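Local coordinates for coelenterazine-binding protein ca-bound apo form (Renilla muelleri, PDB 2HQ8) that binds the luciferin coelenterazine and, once calcium is bound, makes it available for reaction with luciferase and oxygen, at residues V41-I46 against L128-P133. Numbering follows the deposited sequence.
Sequences VRIAKI and LQAVGP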
loop_
_atom_site.group_PDB
_atom_site.type_symbol
_atom_site.label_atom_id
_atom_site.label_comp_id
_atom_site.label_asym_id
_atom_site.label_seq_id
_atom_site.Cartn_x
_atom_site.Cartn_y
_atom_site.Cartn_z
ATOM N N VAL A 41 5.310 -3.695 -12.762
ATOM C CA VAL A 41 6.257 -4.515 -13.498
ATOM C C VAL A 41 6.820 -5.621 -12.600
ATOM O O VAL A 41 6.895 -6.776 -13.000
ATOM C CB VAL A 41 7.363 -3.648 -14.156
ATOM C CG1 VAL A 41 8.495 -4.538 -14.730
ATOM C CG2 VAL A 41 6.739 -2.828 -15.278
ATOM N N ARG A 42 7.151 -5.272 -11.363
ATOM C CA ARG A 42 7.728 -6.241 -10.451
ATOM C C ARG A 42 6.693 -7.277 -10.085
ATOM O O ARG A 42 6.981 -8.495 -10.083
ATOM C CB ARG A 42 8.277 -5.544 -9.213
ATOM C CG ARG A 42 9.623 -4.858 -9.452
ATOM C CD ARG A 42 10.040 -4.177 -8.183
ATOM N NE ARG A 42 11.343 -3.532 -8.301
ATOM C CZ ARG A 42 11.964 -2.919 -7.304
ATOM N NH1 ARG A 42 11.381 -2.823 -6.116
ATOM N NH2 ARG A 42 13.164 -2.368 -7.515
ATOM N N ILE A 43 5.475 -6.816 -9.783
ATOM C CA ILE A 43 4.371 -7.761 -9.498
ATOM C C ILE A 43 4.220 -8.750 -10.659
ATOM O O ILE A 43 4.097 -9.954 -10.412
ATOM C CB ILE A 43 3.028 -7.037 -9.215
ATOM C CG1 ILE A 43 3.080 -6.374 -7.822
ATOM C CG2 ILE A 43 1.847 -8.035 -9.362
ATOM C CD1 ILE A 43 1.833 -5.398 -7.456
ATOM N N ALA A 44 4.240 -8.253 -11.905
ATOM C CA ALA A 44 4.080 -9.122 -13.088
ATOM C C ALA A 44 5.196 -10.178 -13.181
ATOM O O ALA A 44 4.942 -11.335 -13.544
ATOM C CB ALA A 44 3.970 -8.285 -14.392
ATOM N N LYS A 45 6.406 -9.801 -12.802
ATOM C CA LYS A 45 7.525 -10.748 -12.760
ATOM C C LYS A 45 7.379 -11.751 -11.603
ATOM O O LYS A 45 7.445 -12.972 -11.816
ATOM C CB LYS A 45 8.864 -10.010 -12.683
ATOM C CG LYS A 45 10.085 -10.931 -12.795
ATOM N N ILE A 46 7.162 -11.243 -10.388
ATOM C CA ILE A 46 7.066 -12.104 -9.216
ATOM C C ILE A 46 5.917 -13.124 -9.399
ATOM O O ILE A 46 6.087 -14.329 -9.128
ATOM C CB ILE A 46 6.874 -11.297 -7.921
ATOM C CG1 ILE A 46 8.084 -10.398 -7.619
ATOM C CG2 ILE A 46 6.567 -12.266 -6.729
ATOM C CD1 ILE A 46 7.813 -9.397 -6.462
ATOM N N LEU A 128 3.830 -7.131 -1.718
ATOM C CA LEU A 128 4.740 -6.782 -0.635
ATOM C C LEU A 128 6.191 -6.875 -1.048
ATOM O O LEU A 128 7.014 -6.056 -0.597
ATOM C CB LEU A 128 4.555 -7.702 0.571
ATOM C CG LEU A 128 3.290 -7.579 1.441
ATOM C CD1 LEU A 128 3.385 -8.616 2.571
ATOM C CD2 LEU A 128 3.153 -6.161 1.989
ATOM N N GLN A 129 6.518 -7.900 -1.828
ATOM C CA GLN A 129 7.924 -8.057 -2.255
ATOM C C GLN A 129 8.320 -7.135 -3.411
ATOM O O GLN A 129 9.513 -6.887 -3.619
ATOM C CB GLN A 129 8.270 -9.510 -2.535
ATOM C CG GLN A 129 8.313 -10.319 -1.199
ATOM C CD GLN A 129 8.540 -11.797 -1.417
ATOM O OE1 GLN A 129 8.115 -12.369 -2.427
ATOM N NE2 GLN A 129 9.192 -12.426 -0.457
ATOM N N ALA A 130 7.332 -6.682 -4.181
ATOM C CA ALA A 130 7.537 -5.597 -5.186
ATOM C C ALA A 130 7.942 -4.274 -4.500
ATOM O O ALA A 130 8.872 -3.581 -4.960
ATOM C CB ALA A 130 6.253 -5.392 -6.029
ATOM N N VAL A 131 7.246 -3.901 -3.423
ATOM C CA VAL A 131 7.591 -2.660 -2.711
ATOM C C VAL A 131 8.704 -2.856 -1.703
ATOM O O VAL A 131 9.346 -1.891 -1.306
ATOM C CB VAL A 131 6.379 -1.969 -2.008
ATOM C CG1 VAL A 131 5.349 -1.512 -3.032
ATOM C CG2 VAL A 131 5.772 -2.872 -0.867
ATOM N N GLY A 132 8.943 -4.106 -1.300
ATOM C CA GLY A 132 9.922 -4.405 -0.242
ATOM C C GLY A 132 10.723 -5.599 -0.693
ATOM O O GLY A 132 10.487 -6.723 -0.231
ATOM N N PRO A 133 11.658 -5.379 -1.633
ATOM C CA PRO A 133 12.412 -6.506 -2.184
ATOM C C PRO A 133 13.226 -7.299 -1.151
ATOM O O PRO A 133 13.552 -8.455 -1.408
ATOM C CB PRO A 133 13.350 -5.839 -3.205
ATOM C CG PRO A 133 12.674 -4.590 -3.582
ATOM C CD PRO A 133 12.011 -4.110 -2.294
#
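R42 and A130 join two helices of different EF-hands, the outgoing helix 33-46 of the first and the outgoing helix 121-131 of the third, and illustrate how a small residue lets helices approach while a long one fastens the end of the neighbouring helix. At this pair the CA atoms come within 5.3 Å, and the methyl of A130 meets CB of R42 at 3.8 Å and, at the same distance, CG1 of I43. From there R42 continues alongside A130 with its chain extended, CG anti to the carbonyl carbon (chi1 -78°), and carries NH1 to the last turn of the other helix. NH1 donates to A130 O over 2.9 Å, and the acceptor lies at the guanidinium edge, almost exactly in its plane. The bond is fairly straight, 155° at the hydrogen, and meets the carbonyl nearly head-on. It thereby uses a C-terminal carbonyl of the helix, two residues before G132, the first to leave helical geometry. Replacing R42 with a leucine would probably leave A130 O without this donor and open a gap beside the P133 ring. V25 also touches R42, whereas I43 continues inward to F61 and to T113 in the calcium-binding loop of the third EF-hand. One turn on, I46 reaches across with CD1, which rests over the backbone between Q129 and A130, 3.6 Å from A130 N. The amide of Q129 turns elsewhere, bonding K125 through OE1 and D137 and L135 O through NE2. Beyond the hydrogen bond, P133 lies crosswise to the arginine, its CG 3.3 Å from NH1 of R42.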